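Side-chain contact in putative chemotaxis protein (Desulfovibrio vulgaris str. Hildenborough, PDB 3H4Y), which is a putative chemotaxis protein of the CheX family, whose characterised relatives dephosphorylate the phosphorylated response regulator CheY: residues 18-23 with 93-98. Numbering follows the deposited sequence. Where two conformers were deposited one is given.
Sequences VNVLST and GEVTNM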
ATOM      1  N   VAL A  18      -0.096 -10.857 -17.786  1.00 11.36           N
ATOM      2  CA  VAL A  18      -0.393 -12.098 -18.500  1.00 12.64           C
ATOM      3  C   VAL A  18       0.663 -13.149 -18.201  1.00 11.22           C
ATOM      4  O   VAL A  18       0.324 -14.284 -17.897  1.00 12.25           O
ATOM      5  CB  VAL A  18      -0.536 -11.852 -20.017  1.00 13.53           C
ATOM      6  CG1 VAL A  18      -0.637 -13.173 -20.762  1.00 15.46           C
ATOM      7  CG2 VAL A  18      -1.742 -10.951 -20.282  1.00 11.28           C
ATOM      8  N   ASN A  19       1.947 -12.780 -18.206  1.00 12.37           N
ATOM      9  CA  ASN A  19       3.024 -13.751 -17.942  1.00 14.23           C
ATOM     10  C   ASN A  19       2.927 -14.337 -16.553  1.00 12.21           C
ATOM     11  O   ASN A  19       3.081 -15.569 -16.341  1.00 12.87           O
ATOM     12  CB  ASN A  19       4.412 -13.124 -17.978  1.00 17.07           C
ATOM     13  CG  ASN A  19       4.886 -12.788 -19.337  1.00 22.31           C
ATOM     14  OD1 ASN A  19       4.302 -13.188 -20.348  1.00 20.78           O
ATOM     15  ND2 ASN A  19       5.985 -11.998 -19.379  1.00 22.03           N
ATOM     16  N   VAL A  20       2.684 -13.469 -15.573  1.00 10.08           N
ATOM     17  CA  VAL A  20       2.691 -13.918 -14.187  1.00 10.87           C
ATOM     18  C   VAL A  20       1.472 -14.797 -13.901  1.00 12.26           C
ATOM     19  O   VAL A  20       1.608 -15.878 -13.349  1.00 11.47           O
ATOM     20  CB  VAL A  20       2.767 -12.724 -13.210  1.00 11.10           C
ATOM     21  CG1 VAL A  20       2.501 -13.145 -11.768  1.00 10.27           C
ATOM     22  CG2 VAL A  20       4.128 -12.029 -13.340  1.00 11.32           C
ATOM     23  N   LEU A  21       0.279 -14.357 -14.280  1.00  9.44           N
ATOM     24  CA  LEU A  21      -0.898 -15.166 -14.045  1.00 10.57           C
ATOM     25  C   LEU A  21      -0.844 -16.484 -14.807  1.00  9.61           C
ATOM     26  O   LEU A  21      -1.278 -17.507 -14.267  1.00 11.47           O
ATOM     27  CB  LEU A  21      -2.220 -14.425 -14.302  1.00 11.77           C
ATOM     28  CG  LEU A  21      -2.784 -13.734 -13.055  1.00 15.46           C
ATOM     29  CD1 LEU A  21      -1.875 -12.545 -12.650  1.00 11.86           C
ATOM     30  CD2 LEU A  21      -4.184 -13.279 -13.262  1.00 16.21           C
ATOM     31  N   SER A  22      -0.385 -16.468 -16.063  1.00 11.30           N
ATOM     32  CA  SER A  22      -0.304 -17.698 -16.854  0.50 13.82           C
ATOM     33  C   SER A  22       0.669 -18.680 -16.225  1.00 11.26           C
ATOM     34  O   SER A  22       0.364 -19.859 -16.060  1.00 12.61           O
ATOM     35  CB  SER A  22       0.171 -17.415 -18.283  0.50 14.51           C
ATOM     36  OG  SER A  22      -0.630 -16.442 -18.933  0.50 22.55           O
ATOM     37  N   THR A  23       1.849 -18.199 -15.861  1.00 11.09           N
ATOM     38  CA  THR A  23       2.900 -19.093 -15.339  1.00 12.55           C
ATOM     39  C   THR A  23       2.675 -19.573 -13.927  1.00 13.27           C
ATOM     40  O   THR A  23       2.901 -20.746 -13.627  1.00 15.23           O
ATOM     41  CB  THR A  23       4.280 -18.395 -15.396  1.00 14.83           C
ATOM     42  OG1 THR A  23       4.540 -18.009 -16.734  1.00 18.27           O
ATOM     43  CG2 THR A  23       5.389 -19.346 -14.918  1.00 19.59           C
ATOM     44  N   GLY A  93       0.091 -11.269  -2.716  1.00 11.90           N
ATOM     45  CA  GLY A  93       1.365 -10.559  -2.546  1.00  9.71           C
ATOM     46  C   GLY A  93       2.424 -11.006  -3.564  1.00 11.20           C
ATOM     47  O   GLY A  93       3.092 -10.170  -4.178  1.00 10.75           O
ATOM     48  N   GLU A  94       2.562 -12.327  -3.727  1.00 10.62           N
ATOM     49  CA  GLU A  94       3.544 -12.874  -4.645  1.00 10.93           C
ATOM     50  C   GLU A  94       3.250 -12.486  -6.077  1.00 11.03           C
ATOM     51  O   GLU A  94       4.186 -12.147  -6.834  1.00 11.51           O
ATOM     52  CB  GLU A  94       3.631 -14.394  -4.538  1.00 14.46           C
ATOM     53  CG  GLU A  94       4.323 -14.837  -3.281  1.00 22.89           C
ATOM     54  CD  GLU A  94       4.116 -16.308  -2.987  1.00 31.04           C
ATOM     55  OE1 GLU A  94       3.731 -17.052  -3.934  1.00 27.54           O
ATOM     56  OE2 GLU A  94       4.327 -16.694  -1.811  1.00 38.79           O
ATOM     57  N   VAL A  95       1.993 -12.624  -6.500  1.00 10.33           N
ATOM     58  CA  VAL A  95       1.621 -12.233  -7.847  1.00 11.35           C
ATOM     59  C   VAL A  95       1.930 -10.756  -8.107  1.00 13.12           C
ATOM     60  O   VAL A  95       2.501 -10.373  -9.147  1.00 11.00           O
ATOM     61  CB  VAL A  95       0.116 -12.526  -8.121  1.00 15.67           C
ATOM     62  CG1 VAL A  95      -0.431 -11.678  -9.265  1.00 20.35           C
ATOM     63  CG2 VAL A  95      -0.046 -13.961  -8.415  1.00 15.92           C
ATOM     64  N   THR A  96       1.591  -9.916  -7.149  1.00 10.30           N
ATOM     65  CA  THR A  96       1.844  -8.484  -7.269  1.00  9.51           C
ATOM     66  C   THR A  96       3.323  -8.179  -7.304  1.00  9.98           C
ATOM     67  O   THR A  96       3.771  -7.349  -8.095  1.00 10.86           O
ATOM     68  CB  THR A  96       1.099  -7.694  -6.189  1.00 11.61           C
ATOM     69  OG1 THR A  96      -0.297  -8.021  -6.309  1.00 12.02           O
ATOM     70  CG2 THR A  96       1.276  -6.196  -6.393  1.00  9.31           C
ATOM     71  N   ASN A  97       4.093  -8.826  -6.444  1.00  7.16           N
ATOM     72  CA  ASN A  97       5.541  -8.680  -6.463  1.00  8.61           C
ATOM     73  C   ASN A  97       6.146  -9.044  -7.835  1.00  8.09           C
ATOM     74  O   ASN A  97       7.058  -8.325  -8.314  1.00  9.23           O
ATOM     75  CB  ASN A  97       6.162  -9.528  -5.386  1.00  9.52           C
ATOM     76  CG  ASN A  97       7.574  -9.183  -5.179  1.00 19.42           C
ATOM     77  OD1 ASN A  97       8.472  -9.968  -5.500  1.00 28.87           O
ATOM     78  ND2 ASN A  97       7.800  -7.994  -4.690  1.00 18.48           N
HETATM   79  N   MSE A  98       5.689 -10.121  -8.471  1.00  8.87           N
HETATM   80  CA  MSE A  98       6.231 -10.500  -9.789  0.67  7.87           C
HETATM   81  C   MSE A  98       5.755  -9.605 -10.923  1.00  8.62           C
HETATM   82  O   MSE A  98       6.467  -9.372 -11.863  1.00  9.83           O
HETATM   83  CB  MSE A  98       5.956 -11.968 -10.067  0.67 10.86           C
HETATM   84  CG  MSE A  98       6.673 -12.856  -9.065  0.67 10.93           C
HETATM   85 SE   MSE A  98       8.597 -12.517  -8.899  0.50 18.39          SE
HETATM   86  CE  MSE A  98       8.999 -12.410 -10.744  0.67  3.83           C
TER
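V20 fits between V95 and M98, one turn apart on the facing helix, and its two methyls divide the contact unequally. V20 CG1, anti to the backbone N (chi1 169°), reaches both residues, lying 3.8 Å from the carbonyl O of V95 and also near M98 CB. The methyl pair V20 CG1 and V95 CG1 is 4.1 Å apart. CG2 has its nearest partners at the base of the selenomethionine M98, with V20 CG2 3.7 Å from M98 CB, and the two side chains cross at about a right angle. Beyond CB the M98 chain bends at both chi2 and chi3, and its selenium end leads away from residues 18-23. L21 arrives by its tip: L21 CD1 reaches V95 CG1 at 3.8 Å, again nearly perpendicular. An off-staggered chi1 of -91° with chi2 69° carries L21 CD1 there, although L21 CB does not point at the opposite helix.

The segment axes approach to 9.7 Å at 142°, a roughly antiparallel pairing of helix 10-25 with the long helix 84-109 of the CheX fold. L72 touches L21 and M76 touches V95, so helix 66-77 extends the apolar layer. On the side of T96, helix 84-109 packs against strand 47-54. Farther along the pair, N19 ND2 hydrogen-bonds Q102 OE1. The 174 Å² interface contains no cross-segment hydrogen bond; mainly aliphatic van der Waals contacts are consistent with dispersion and water exclusion holding it.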